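Local coordinates for Maltose/maltodextrin transport permease homologue (Bdellovibrio bacteriovorus HD100, PDB 6FFL), which binds maltotriose and probably other maltodextrins as the solute-binding domain fused to the MalF transmembrane subunit of an ABC transporter, at residues A[44-47]-A[48-52]; A[70-74]-A[75-79]; A[219-222]-A[223-227]; A[238-241]-A[242-245]. All coordinates share one frame; numbering follows the deposited sequence.

Contact 1: A[44-47]-A[48-52]; sequences ELRS and SFQSA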
ATOM      1  N   GLU A  44       1.513  -1.026 -13.003  1.00 14.16           N
ATOM      2  CA  GLU A  44       1.148  -1.626 -14.284  1.00 18.31           C
ATOM      3  C   GLU A  44      -0.279  -2.161 -14.273  1.00 20.21           C
ATOM      4  O   GLU A  44      -0.950  -2.167 -15.315  1.00 20.84           O
ATOM      5  CB  GLU A  44       2.135  -2.741 -14.633  1.00 21.38           C
ATOM      6  CG  GLU A  44       1.840  -3.469 -15.937  1.00 27.32           C
ATOM      7  CD  GLU A  44       2.767  -4.658 -16.161  1.00 43.27           C
ATOM      8  OE1 GLU A  44       3.841  -4.712 -15.518  1.00 36.57           O
ATOM      9  OE2 GLU A  44       2.420  -5.542 -16.976  1.00 45.13           O
ATOM     10  N   LEU A  45      -0.756  -2.633 -13.119  1.00 14.62           N
ATOM     11  CA  LEU A  45      -2.147  -3.067 -13.028  1.00 17.66           C
ATOM     12  C   LEU A  45      -3.095  -1.917 -13.349  1.00 16.31           C
ATOM     13  O   LEU A  45      -4.050  -2.074 -14.126  1.00 16.80           O
ATOM     14  CB  LEU A  45      -2.429  -3.627 -11.635  1.00 16.24           C
ATOM     15  CG  LEU A  45      -3.901  -3.982 -11.407  1.00 22.98           C
ATOM     16  CD1 LEU A  45      -4.278  -5.282 -12.127  1.00 19.10           C
ATOM     17  CD2 LEU A  45      -4.177  -4.094  -9.946  1.00 27.55           C
ATOM     18  N   ARG A  46      -2.839  -0.744 -12.765  1.00 14.64           N
ATOM     19  CA  ARG A  46      -3.678   0.415 -13.052  1.00 14.96           C
ATOM     20  C   ARG A  46      -3.649   0.757 -14.533  1.00 19.85           C
ATOM     21  O   ARG A  46      -4.700   0.889 -15.170  1.00 19.92           O
ATOM     22  CB  ARG A  46      -3.236   1.619 -12.218  1.00 16.08           C
ATOM     23  CG  ARG A  46      -4.042   2.892 -12.522  1.00 17.97           C
ATOM     24  CD  ARG A  46      -3.437   4.109 -11.842  1.00 16.71           C
ATOM     25  NE  ARG A  46      -2.131   4.446 -12.408  1.00 17.95           N
ATOM     26  CZ  ARG A  46      -0.967   4.209 -11.808  1.00 19.56           C
ATOM     27  NH1 ARG A  46      -0.929   3.622 -10.616  1.00 15.14           N
ATOM     28  NH2 ARG A  46       0.162   4.573 -12.402  1.00 20.14           N
ATOM     29  N   SER A  47      -2.452   0.907 -15.106  1.00 17.07           N
ATOM     30  CA  SER A  47      -2.378   1.378 -16.482  1.00 17.72           C
ATOM     31  C   SER A  47      -2.880   0.317 -17.462  1.00 19.19           C
ATOM     32  O   SER A  47      -3.542   0.648 -18.452  1.00 19.56           O
ATOM     33  CB  SER A  47      -0.946   1.814 -16.805  1.00 18.86           C
ATOM     34  OG  SER A  47      -0.065   0.711 -16.809  1.00 25.88           O
ATOM     35  N   SER A  48      -2.608  -0.963 -17.195  1.00 15.23           N
ATOM     36  CA  SER A  48      -3.046  -2.007 -18.124  1.00 16.52           C
ATOM     37  C   SER A  48      -4.557  -2.241 -18.038  1.00 17.94           C
ATOM     38  O   SER A  48      -5.211  -2.477 -19.064  1.00 19.67           O
ATOM     39  CB  SER A  48      -2.246  -3.298 -17.886  1.00 26.19           C
ATOM     40  OG  SER A  48      -2.677  -4.013 -16.738  1.00 24.55           O
ATOM     41  N   PHE A  49      -5.143  -2.151 -16.839  1.00 15.18           N
ATOM     42  CA  PHE A  49      -6.598  -2.239 -16.758  1.00 18.41           C
ATOM     43  C   PHE A  49      -7.254  -1.069 -17.482  1.00 17.24           C
ATOM     44  O   PHE A  49      -8.231  -1.253 -18.225  1.00 15.75           O
ATOM     45  CB  PHE A  49      -7.081  -2.304 -15.305  1.00 16.43           C
ATOM     46  CG  PHE A  49      -8.579  -2.481 -15.209  1.00 17.64           C
ATOM     47  CD1 PHE A  49      -9.151  -3.732 -15.405  1.00 16.14           C
ATOM     48  CD2 PHE A  49      -9.410  -1.395 -14.996  1.00 16.11           C
ATOM     49  CE1 PHE A  49     -10.529  -3.896 -15.373  1.00 21.87           C
ATOM     50  CE2 PHE A  49     -10.791  -1.549 -14.957  1.00 15.33           C
ATOM     51  CZ  PHE A  49     -11.349  -2.805 -15.151  1.00 18.43           C
ATOM     52  N   GLN A  50      -6.725   0.144 -17.290  1.00 15.71           N
ATOM     53  CA  GLN A  50      -7.297   1.300 -17.975  1.00 15.45           C
ATOM     54  C   GLN A  50      -7.239   1.112 -19.487  1.00 19.24           C
ATOM     55  O   GLN A  50      -8.231   1.337 -20.192  1.00 21.09           O
ATOM     56  CB  GLN A  50      -6.562   2.579 -17.555  1.00 18.43           C
ATOM     57  CG  GLN A  50      -6.779   2.953 -16.097  1.00 18.81           C
ATOM     58  CD  GLN A  50      -6.085   4.247 -15.690  1.00 28.93           C
ATOM     59  OE1 GLN A  50      -6.531   4.943 -14.783  1.00 35.26           O
ATOM     60  NE2 GLN A  50      -4.984   4.568 -16.363  1.00 36.76           N
ATOM     61  N   SER A  51      -6.081   0.683 -19.999  0.58 18.76           N
ATOM     62  CA  SER A  51      -5.919   0.517 -21.439  0.58 21.44           C
ATOM     63  C   SER A  51      -6.832  -0.579 -21.973  0.58 24.60           C
ATOM     64  O   SER A  51      -7.499  -0.403 -22.997  0.58 22.30           O
ATOM     65  CB  SER A  51      -4.458   0.203 -21.763  0.58 25.53           C
ATOM     66  OG  SER A  51      -4.313  -0.180 -23.116  0.58 34.10           O
ATOM     67  N   ALA A  52      -6.884  -1.719 -21.280  1.00 17.02           N
ATOM     68  CA  ALA A  52      -7.699  -2.831 -21.756  1.00 19.30           C
ATOM     69  C   ALA A  52      -9.182  -2.484 -21.725  1.00 17.80           C
ATOM     70  O   ALA A  52      -9.913  -2.788 -22.675  1.00 18.73           O
ATOM     71  CB  ALA A  52      -7.424  -4.083 -20.926  1.00 17.39           C
TER
HETATM   72  O   HOH W   1      -2.365   5.833 -15.103  1.00 36.57           O
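Ser48 turns OG into the space between its own backbone N and carbonyl carbon (chi1 77°), which folds the hydroxyl back one turn onto Glu44 O. Gln50 instead carries CG anti to its carbonyl carbon (chi1 -67°), laying its extended chain beside that of Arg46. Glu44 O is thus gripped twice: Ser48 N donates at 2.8 Å from one face of the carbonyl plane and Ser48 OG at 2.9 Å from the other. Ser48 OG is also hydrogen-bonded to Arg40 NH1. Arg46 and Gln50 point the same way, and their nearest side-chain approach is Arg46 CG to Gln50 OE1 at 3.9 Å. Guanidinium and amide planes stand 79° apart, and one water joins them. It accepts from Arg46 NE at 3.0 Å, in the guanidinium plane, and more weakly from Gln50 NE2 at 3.2 Å. Arg46 NH1 forms a salt bridge with Glu43 OE2, and the Arg46 side chain touches a glucose unit of the glycan pocket. Along helix 42-54, Leu45 and Phe49 turn inward onto Val62 of strand 61-65, Ser48 and Ala52 meet Trp8 of strand 4-9, and Gln50 leans on helix 69-74.

Contact 2: A[70-74]-A[75-79]; sequences GPFAT and MGIVR. With PT (platinum (II) ion), chain E.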
ATOM      1  N   GLY A  70     -10.967   6.436  -8.060  1.00 16.59           N
ATOM      2  CA  GLY A  70     -11.162   7.714  -8.719  1.00 17.56           C
ATOM      3  C   GLY A  70     -10.964   7.649 -10.218  1.00 18.32           C
ATOM      4  O   GLY A  70     -11.863   7.984 -10.998  1.00 20.82           O
ATOM      5  N   PRO A  71      -9.775   7.223 -10.654  1.00 15.38           N
ATOM      6  CA  PRO A  71      -9.534   7.106 -12.100  1.00 19.34           C
ATOM      7  C   PRO A  71     -10.450   6.100 -12.772  1.00 21.48           C
ATOM      8  O   PRO A  71     -10.990   6.381 -13.849  1.00 22.06           O
ATOM      9  CB  PRO A  71      -8.064   6.678 -12.175  1.00 25.62           C
ATOM     10  CG  PRO A  71      -7.454   7.181 -10.892  1.00 23.66           C
ATOM     11  CD  PRO A  71      -8.541   7.017  -9.865  1.00 20.18           C
ATOM     12  N   PHE A  72     -10.641   4.929 -12.163  1.00 15.16           N
ATOM     13  CA  PHE A  72     -11.474   3.911 -12.794  1.00 14.85           C
ATOM     14  C   PHE A  72     -12.907   4.398 -12.929  1.00 19.24           C
ATOM     15  O   PHE A  72     -13.545   4.206 -13.972  1.00 18.90           O
ATOM     16  CB  PHE A  72     -11.459   2.607 -11.989  1.00 12.96           C
ATOM     17  CG  PHE A  72     -10.172   1.816 -12.077  1.00 14.81           C
ATOM     18  CD1 PHE A  72      -9.088   2.272 -12.814  1.00 17.07           C
ATOM     19  CD2 PHE A  72     -10.063   0.595 -11.407  1.00 13.38           C
ATOM     20  CE1 PHE A  72      -7.904   1.530 -12.877  1.00 17.97           C
ATOM     21  CE2 PHE A  72      -8.889  -0.160 -11.463  1.00 15.02           C
ATOM     22  CZ  PHE A  72      -7.802   0.313 -12.201  1.00 14.38           C
ATOM     23  N   ALA A  73     -13.441   5.018 -11.871  1.00 15.59           N
ATOM     24  CA  ALA A  73     -14.835   5.450 -11.917  1.00 21.12           C
ATOM     25  C   ALA A  73     -15.029   6.607 -12.885  1.00 23.25           C
ATOM     26  O   ALA A  73     -15.984   6.610 -13.680  1.00 21.72           O
ATOM     27  CB  ALA A  73     -15.315   5.832 -10.518  1.00 21.87           C
ATOM     28  N   THR A  74     -14.134   7.601 -12.849  1.00 20.13           N
ATOM     29  CA  THR A  74     -14.323   8.751 -13.730  1.00 21.85           C
ATOM     30  C   THR A  74     -14.141   8.402 -15.202  1.00 22.98           C
ATOM     31  O   THR A  74     -14.697   9.101 -16.059  1.00 22.31           O
ATOM     32  CB  THR A  74     -13.380   9.907 -13.353  1.00 29.87           C
ATOM     33  OG1 THR A  74     -12.017   9.516 -13.528  1.00 34.71           O
ATOM     34  CG2 THR A  74     -13.600  10.335 -11.928  1.00 30.33           C
ATOM     35  N   MET A  75     -13.391   7.346 -15.518  1.00 20.32           N
ATOM     36  CA  MET A  75     -13.271   6.864 -16.891  1.00 21.50           C
ATOM     37  C   MET A  75     -14.423   5.951 -17.295  1.00 22.08           C
ATOM     38  O   MET A  75     -14.467   5.503 -18.447  1.00 21.83           O
ATOM     39  CB  MET A  75     -11.949   6.113 -17.078  1.00 22.59           C
ATOM     40  CG  MET A  75     -10.694   6.942 -16.838  1.00 33.77           C
ATOM     41  SD  MET A  75     -10.241   7.986 -18.227  1.00 42.10           S
ATOM     42  CE  MET A  75      -8.597   8.521 -17.739  1.00 39.18           C
ATOM     43  N   GLY A  76     -15.338   5.665 -16.374  1.00 19.62           N
ATOM     44  CA  GLY A  76     -16.481   4.815 -16.653  1.00 19.42           C
ATOM     45  C   GLY A  76     -16.139   3.366 -16.927  1.00 21.82           C
ATOM     46  O   GLY A  76     -16.870   2.698 -17.657  1.00 28.11           O
ATOM     47  N   ILE A  77     -15.050   2.847 -16.362  1.00 16.03           N
ATOM     48  CA  ILE A  77     -14.636   1.490 -16.695  1.00 17.86           C
ATOM     49  C   ILE A  77     -14.910   0.489 -15.576  1.00 22.08           C
ATOM     50  O   ILE A  77     -14.595  -0.697 -15.740  1.00 18.50           O
ATOM     51  CB  ILE A  77     -13.155   1.441 -17.123  1.00 16.69           C
ATOM     52  CG1 ILE A  77     -12.244   1.926 -15.990  1.00 17.73           C
ATOM     53  CG2 ILE A  77     -12.965   2.247 -18.420  1.00 19.19           C
ATOM     54  CD1 ILE A  77     -10.732   1.869 -16.331  1.00 17.32           C
ATOM     55  N   VAL A  78     -15.495   0.912 -14.455  1.00 18.56           N
ATOM     56  CA  VAL A  78     -15.931  -0.028 -13.426  1.00 14.66           C
ATOM     57  C   VAL A  78     -17.360   0.295 -13.014  1.00 19.52           C
ATOM     58  O   VAL A  78     -17.815   1.440 -13.123  1.00 21.16           O
ATOM     59  CB  VAL A  78     -15.014  -0.025 -12.187  1.00 13.68           C
ATOM     60  CG1 VAL A  78     -13.652  -0.633 -12.542  1.00 18.09           C
ATOM     61  CG2 VAL A  78     -14.888   1.390 -11.611  1.00 18.05           C
ATOM     62  N   ARG A  79     -18.068  -0.729 -12.522  1.00 16.68           N
ATOM     63  CA  ARG A  79     -19.503  -0.627 -12.229  1.00 19.47           C
ATOM     64  C   ARG A  79     -19.738  -0.187 -10.786  1.00 18.16           C
ATOM     65  O   ARG A  79     -19.042  -0.655  -9.879  1.00 20.15           O
ATOM     66  CB  ARG A  79     -20.192  -1.971 -12.436  1.00 23.31           C
ATOM     67  CG  ARG A  79     -20.002  -2.571 -13.811  1.00 29.11           C
ATOM     68  CD  ARG A  79     -20.579  -3.981 -13.878  1.00 27.05           C
ATOM     69  NE  ARG A  79     -20.704  -4.416 -15.268  1.00 28.26           N
ATOM     70  CZ  ARG A  79     -21.848  -4.499 -15.930  1.00 38.36           C
ATOM     71  NH1 ARG A  79     -22.996  -4.211 -15.323  1.00 33.88           N
ATOM     72  NH2 ARG A  79     -21.842  -4.892 -17.196  1.00 43.66           N
TER
HETATM   73 PT    PT E 403      -9.788   6.456 -19.893  0.64 33.73          PT
HETATM   74  O   HOH W   2     -17.895   4.150 -13.725  1.00 34.75           O
HETATM   75  O   HOH W   3      -8.827   5.086 -18.578  1.00 33.06           O
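Phe72 O receives Ile77 N at 3.1 Å, the long bond of a Schellman motif that ends helix 69-74. Gly76, with a positive phi of 67°, makes the turn, and its N reaches Ala73 O at 2.9 Å from above the carbonyl plane. Met75, the residue before it, has its first carbons over the last helical turn and its sulfur on a metal. CB lies 3.4 Å from Pro71 O, the carbonyl that also accepts Met75 N. CG comes closer to the same oxygen, at 3.1 Å. A bend at chi2 (-80°) then brings SD to platinum at 2.3 Å; CE, the tip, is carried on the metal-bound sulfur. Met54 SD of helix 42-54 binds the same ion, tying that helix to the turn that follows helix 69-74, and a water is a further ligand. After the turn the chain packs back on Phe72: Ile77 CD1 touches ring atom CD1 of Phe72, while Val78 sets both methyls against Phe72 CB, CG2 the nearer at 3.7 Å and CG1 also near ring atom CD2. This apolar patch extends to Ala53 through Ile77 and to Tyr106 of strand 104-109 through Val78. A bound water spans the polar side of the turn, donating to Ala73 O at 3.1 Å and to Val78 O at 2.8 Å.

Contact 3: A[219-222]-A[223-227]; sequences ANAL and FKENK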
ATOM      1  N   ALA A 219      15.229  -3.800  -0.679  1.00 21.85           N
ATOM      2  CA  ALA A 219      14.933  -3.677   0.750  1.00 19.30           C
ATOM      3  C   ALA A 219      14.332  -4.967   1.288  1.00 21.44           C
ATOM      4  O   ALA A 219      14.684  -5.420   2.384  1.00 18.94           O
ATOM      5  CB  ALA A 219      13.987  -2.500   1.006  1.00 16.46           C
ATOM      6  N   ASN A 220      13.438  -5.578   0.511  1.00 19.98           N
ATOM      7  CA  ASN A 220      12.808  -6.838   0.887  1.00 20.97           C
ATOM      8  C   ASN A 220      13.846  -7.934   1.094  1.00 21.65           C
ATOM      9  O   ASN A 220      13.857  -8.615   2.127  1.00 22.77           O
ATOM     10  CB  ASN A 220      11.814  -7.232  -0.210  1.00 23.65           C
ATOM     11  CG  ASN A 220      10.863  -8.328   0.215  1.00 23.16           C
ATOM     12  OD1 ASN A 220      10.232  -8.247   1.257  1.00 22.56           O
ATOM     13  ND2 ASN A 220      10.742  -9.355  -0.618  1.00 30.12           N
ATOM     14  N   ALA A 221      14.739  -8.111   0.116  1.00 19.74           N
ATOM     15  CA  ALA A 221      15.773  -9.136   0.228  1.00 21.77           C
ATOM     16  C   ALA A 221      16.712  -8.861   1.397  1.00 27.90           C
ATOM     17  O   ALA A 221      17.054  -9.777   2.155  1.00 23.58           O
ATOM     18  CB  ALA A 221      16.568  -9.230  -1.073  1.00 28.04           C
ATOM     19  N   LEU A 222      17.161  -7.614   1.547  1.00 22.55           N
ATOM     20  CA  LEU A 222      18.109  -7.310   2.616  1.00 24.61           C
ATOM     21  C   LEU A 222      17.520  -7.634   3.985  1.00 24.83           C
ATOM     22  O   LEU A 222      18.221  -8.154   4.863  1.00 24.14           O
ATOM     23  CB  LEU A 222      18.543  -5.845   2.547  1.00 23.82           C
ATOM     24  CG  LEU A 222      19.478  -5.479   1.379  1.00 22.66           C
ATOM     25  CD1 LEU A 222      19.616  -3.975   1.241  1.00 23.32           C
ATOM     26  CD2 LEU A 222      20.853  -6.130   1.523  1.00 22.33           C
ATOM     27  N   PHE A 223      16.230  -7.336   4.185  1.00 18.90           N
ATOM     28  CA  PHE A 223      15.591  -7.648   5.462  1.00 18.01           C
ATOM     29  C   PHE A 223      15.458  -9.157   5.661  1.00 23.37           C
ATOM     30  O   PHE A 223      15.717  -9.669   6.756  1.00 21.81           O
ATOM     31  CB  PHE A 223      14.220  -6.961   5.543  1.00 17.23           C
ATOM     32  CG  PHE A 223      13.636  -6.927   6.934  1.00 16.41           C
ATOM     33  CD1 PHE A 223      14.253  -6.196   7.946  1.00 15.31           C
ATOM     34  CD2 PHE A 223      12.465  -7.624   7.231  1.00 14.83           C
ATOM     35  CE1 PHE A 223      13.714  -6.156   9.244  1.00 14.75           C
ATOM     36  CE2 PHE A 223      11.916  -7.593   8.525  1.00 18.27           C
ATOM     37  CZ  PHE A 223      12.541  -6.860   9.533  1.00 17.38           C
ATOM     38  N   LYS A 224      15.067  -9.888   4.611  1.00 19.93           N
ATOM     39  CA  LYS A 224      14.940 -11.336   4.731  1.00 23.13           C
ATOM     40  C   LYS A 224      16.286 -12.002   4.985  1.00 25.72           C
ATOM     41  O   LYS A 224      16.342 -13.058   5.624  1.00 25.25           O
ATOM     42  CB  LYS A 224      14.311 -11.917   3.463  1.00 25.05           C
ATOM     43  CG  LYS A 224      12.828 -11.623   3.330  1.00 24.97           C
ATOM     44  CD  LYS A 224      12.370 -11.677   1.888  1.00 36.14           C
ATOM     45  CE  LYS A 224      12.401 -13.094   1.344  1.00 42.41           C
ATOM     46  NZ  LYS A 224      11.919 -13.129  -0.069  1.00 48.51           N
ATOM     47  N   GLU A 225      17.373 -11.410   4.492  1.00 27.08           N
ATOM     48  CA  GLU A 225      18.695 -12.015   4.554  1.00 25.12           C
ATOM     49  C   GLU A 225      19.505 -11.549   5.756  1.00 24.81           C
ATOM     50  O   GLU A 225      20.727 -11.725   5.768  1.00 25.82           O
ATOM     51  CB  GLU A 225      19.454 -11.728   3.255  1.00 27.66           C
ATOM     52  CG  GLU A 225      18.811 -12.394   2.040  1.00 32.96           C
ATOM     53  CD  GLU A 225      19.266 -11.802   0.727  1.00 38.30           C
ATOM     54  OE1 GLU A 225      20.213 -10.988   0.732  1.00 43.40           O
ATOM     55  OE2 GLU A 225      18.667 -12.151  -0.311  1.00 37.31           O
ATOM     56  N   ASN A 226      18.855 -10.951   6.757  1.00 23.93           N
ATOM     57  CA  ASN A 226      19.531 -10.470   7.964  1.00 25.85           C
ATOM     58  C   ASN A 226      20.587  -9.420   7.645  1.00 23.23           C
ATOM     59  O   ASN A 226      21.603  -9.319   8.339  1.00 26.05           O
ATOM     60  CB  ASN A 226      20.160 -11.626   8.751  1.00 23.39           C
ATOM     61  CG  ASN A 226      19.145 -12.664   9.153  1.00 28.37           C
ATOM     62  OD1 ASN A 226      18.078 -12.330   9.667  1.00 26.86           O
ATOM     63  ND2 ASN A 226      19.472 -13.936   8.934  1.00 29.08           N
ATOM     64  N   LYS A 227      20.373  -8.639   6.586  1.00 20.55           N
ATOM     65  CA  LYS A 227      21.310  -7.591   6.202  1.00 24.96           C
ATOM     66  C   LYS A 227      20.740  -6.194   6.409  1.00 27.04           C
ATOM     67  O   LYS A 227      21.353  -5.214   5.974  1.00 24.82           O
ATOM     68  CB  LYS A 227      21.746  -7.777   4.747  1.00 25.76           C
ATOM     69  CG  LYS A 227      22.490  -9.083   4.494  1.00 29.17           C
ATOM     70  CD  LYS A 227      23.035  -9.155   3.070  1.00 35.33           C
ATOM     71  CE  LYS A 227      23.924 -10.377   2.877  1.00 50.27           C
ATOM     72  NZ  LYS A 227      23.156 -11.559   2.390  1.00 53.11           N
TER
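Leu222 O accepts Lys227 N at 2.8 Å in a Schellman motif that ends helix 216-224 and whose positive-phi position is held by Asn226 (phi 60°) where glycine is more usual. The weaker inner bond runs from Asn226 N to Phe223 O, and Glu225 N adds a weak, bent bond to Leu222 O beside its main one, 2.9 Å to Ala221 O. Outside the turn, Asn226 OD1 accepts from Asn121 ND2, which ties this unusual residue to strand 116-121. With chi1 at -65° Glu225 CG stands beside its own backbone N, and the extended chain runs back over Ala221 O. CG lies 3.2 Å from Ala221 O, and OE2 goes on to within 3.7 Å of Ala221 CB. The other oxygen, Glu225 OE1, forms a long salt bridge of 3.4 Å with Lys227 NZ, spanning the turn on either side of Asn226 in sequence. Nearer its backbone, the Lys227 chain crosses Leu222 at about a right angle, with Leu222 CD2 at 3.7 Å from Lys227 CB. Lys224 lays CD against the Asn220 amide, 3.8 Å from ND2, and the bend at chi3 (69°) then turns CE and NZ along it. Phe223 faces inward. It packs on Leu231 of strand 228-234 and Leu119 of strand 116-121, and meets the Tyr241 ring edge-to-face, while Leu222 and Ala219 rest on Val158 of strand 157-158.

Contact 4: A[238-241]-A[242-245]; sequences WGDY and QQAK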
ATOM      1  N   TRP A 238       3.899  -8.869   5.867  1.00 15.70           N
ATOM      2  CA  TRP A 238       4.058  -9.677   7.075  1.00 14.08           C
ATOM      3  C   TRP A 238       4.159 -11.160   6.746  1.00 15.36           C
ATOM      4  O   TRP A 238       5.013 -11.875   7.285  1.00 17.69           O
ATOM      5  CB  TRP A 238       2.878  -9.452   8.013  1.00 12.01           C
ATOM      6  CG  TRP A 238       2.781  -8.078   8.610  1.00 15.60           C
ATOM      7  CD1 TRP A 238       3.767  -7.129   8.695  1.00 18.72           C
ATOM      8  CD2 TRP A 238       1.625  -7.514   9.228  1.00 13.98           C
ATOM      9  NE1 TRP A 238       3.284  -6.005   9.327  1.00 13.53           N
ATOM     10  CE2 TRP A 238       1.973  -6.225   9.677  1.00 13.79           C
ATOM     11  CE3 TRP A 238       0.323  -7.979   9.449  1.00 14.54           C
ATOM     12  CZ2 TRP A 238       1.059  -5.385  10.316  1.00 13.39           C
ATOM     13  CZ3 TRP A 238      -0.580  -7.146  10.096  1.00 17.24           C
ATOM     14  CH2 TRP A 238      -0.208  -5.862  10.519  1.00 15.67           C
ATOM     15  N   GLY A 239       3.265 -11.646   5.883  1.00 18.14           N
ATOM     16  CA  GLY A 239       3.226 -13.073   5.609  1.00 21.70           C
ATOM     17  C   GLY A 239       4.525 -13.580   5.023  1.00 24.58           C
ATOM     18  O   GLY A 239       5.014 -14.650   5.393  1.00 21.81           O
ATOM     19  N   ASP A 240       5.121 -12.803   4.126  1.00 23.70           N
ATOM     20  CA  ASP A 240       6.343 -13.256   3.482  1.00 26.38           C
ATOM     21  C   ASP A 240       7.542 -13.203   4.419  1.00 21.98           C
ATOM     22  O   ASP A 240       8.434 -14.053   4.309  1.00 19.83           O
ATOM     23  CB  ASP A 240       6.569 -12.451   2.210  1.00 25.11           C
ATOM     24  CG  ASP A 240       5.715 -12.975   1.057  1.00 42.08           C
ATOM     25  OD1 ASP A 240       5.881 -14.155   0.684  1.00 52.62           O
ATOM     26  OD2 ASP A 240       4.840 -12.247   0.567  1.00 28.72           O
ATOM     27  N   TYR A 241       7.579 -12.259   5.370  1.00 19.57           N
ATOM     28  CA  TYR A 241       8.665 -12.303   6.349  1.00 16.55           C
ATOM     29  C   TYR A 241       8.494 -13.461   7.321  1.00 23.37           C
ATOM     30  O   TYR A 241       9.490 -14.068   7.733  1.00 25.37           O
ATOM     31  CB  TYR A 241       8.790 -10.969   7.101  1.00 17.49           C
ATOM     32  CG  TYR A 241       9.128  -9.838   6.149  1.00 15.36           C
ATOM     33  CD1 TYR A 241      10.090 -10.009   5.162  1.00 16.26           C
ATOM     34  CD2 TYR A 241       8.459  -8.620   6.216  1.00 19.17           C
ATOM     35  CE1 TYR A 241      10.388  -8.992   4.262  1.00 19.61           C
ATOM     36  CE2 TYR A 241       8.744  -7.603   5.323  1.00 16.73           C
ATOM     37  CZ  TYR A 241       9.699  -7.792   4.349  1.00 16.31           C
ATOM     38  OH  TYR A 241       9.976  -6.789   3.455  1.00 19.39           O
ATOM     39  N   GLN A 242       7.250 -13.800   7.676  1.00 19.48           N
ATOM     40  CA  GLN A 242       7.008 -14.976   8.511  1.00 20.87           C
ATOM     41  C   GLN A 242       7.453 -16.249   7.806  1.00 25.38           C
ATOM     42  O   GLN A 242       8.106 -17.111   8.410  1.00 27.03           O
ATOM     43  CB  GLN A 242       5.525 -15.055   8.886  1.00 25.82           C
ATOM     44  CG  GLN A 242       5.117 -14.065   9.965  1.00 31.50           C
ATOM     45  CD  GLN A 242       3.616 -13.886  10.061  1.00 40.66           C
ATOM     46  OE1 GLN A 242       2.857 -14.393   9.229  1.00 38.26           O
ATOM     47  NE2 GLN A 242       3.177 -13.160  11.081  1.00 40.85           N
ATOM     48  N   GLN A 243       7.119 -16.383   6.521  1.00 23.82           N
ATOM     49  CA  GLN A 243       7.530 -17.569   5.775  1.00 30.30           C
ATOM     50  C   GLN A 243       9.046 -17.639   5.648  1.00 34.23           C
ATOM     51  O   GLN A 243       9.626 -18.732   5.641  1.00 32.24           O
ATOM     52  CB  GLN A 243       6.879 -17.582   4.391  1.00 28.87           C
ATOM     53  CG  GLN A 243       7.031 -18.916   3.654  1.00 46.82           C
ATOM     54  CD  GLN A 243       6.461 -18.883   2.245  1.00 60.93           C
ATOM     55  OE1 GLN A 243       5.478 -18.188   1.973  1.00 66.21           O
ATOM     56  NE2 GLN A 243       7.079 -19.634   1.339  1.00 66.16           N
ATOM     57  N   ALA A 244       9.703 -16.484   5.544  1.00 25.27           N
ATOM     58  CA  ALA A 244      11.157 -16.414   5.480  1.00 27.42           C
ATOM     59  C   ALA A 244      11.816 -16.557   6.845  1.00 28.21           C
ATOM     60  O   ALA A 244      13.040 -16.425   6.939  1.00 34.11           O
ATOM     61  CB  ALA A 244      11.586 -15.098   4.831  1.00 28.22           C
ATOM     62  N   LYS A 245      11.033 -16.808   7.895  1.00 26.99           N
ATOM     63  CA  LYS A 245      11.536 -17.053   9.245  1.00 26.88           C
ATOM     64  C   LYS A 245      12.286 -15.852   9.815  1.00 30.01           C
ATOM     65  O   LYS A 245      13.220 -16.005  10.604  1.00 30.93           O
ATOM     66  CB  LYS A 245      12.406 -18.316   9.286  1.00 32.55           C
ATOM     67  CG  LYS A 245      11.608 -19.599   9.051  1.00 39.59           C
ATOM     68  CD  LYS A 245      12.507 -20.832   8.957  1.00 46.51           C
ATOM     69  CE  LYS A 245      11.698 -22.073   8.591  1.00 53.33           C
ATOM     70  NZ  LYS A 245      12.557 -23.285   8.455  1.00 61.54           N
TER
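A Schellman motif closes the short helix 238-243, and the last turn leading into it joins Asp240 to Ala244: Ala244 N donates to Asp240 O at 3.0 Å. Lys245 has the positive phi (62°) that lets the chain leave the helix, and its N bonds to Gln242 O at 3.0 Å. The two preceding helical bonds run from Gln242 N to Trp238 O and from Gln243 N to Gly239 O. A chi1 of -76° swings Gln242 CG away from its own carbonyl and sends the extended chain back over the start of the helix. CG passes 3.5 Å from Trp238 O, and the amide OE1 ends 3.9 Å from Gly239 CA. Trp238 and Tyr241 turn inward onto the four-stranded sheet of this part of the fold, touching Met117 and Leu119 of strand 116-121. The Tyr241 hydroxyl is held by Asn233 ND2, and Asp240 OD2 accepts from Gly14 N at the start of helix 13-29. At the helix end, the Ala244 methyl points back toward the last turn, its CB 3.4 Å from Asp240 O and 3.7 Å from Tyr241 O.

How the contacts relate
The four contacts form two pairs. Contacts 1 and 2 touch where helix 42-54 meets helix 69-74: Gln50 CG lies 3.7 Å from Phe72 CE1, and Phe49 CE2 lies 3.7 Å from Ile77 CD1. Contacts 3 and 4, centres about 11 Å apart, meet through Asn220 OD1 and Tyr241 OH, 2.6 Å apart in a probable but weak hydrogen bond, and through Lys224 CG packed on Tyr241 CD1. Between the pairs, nearest atoms stay at least about 16 Å apart, and contacts 2 and 3 lie on opposite sides of the chain's centre. Of the four, contact 1 comes nearest the maltotriose: the side chain of Arg46 is about 4 Å from a bound glucose, whereas the side chains of Pro71, Asn220 and Asp240 are each about 8 Å from one.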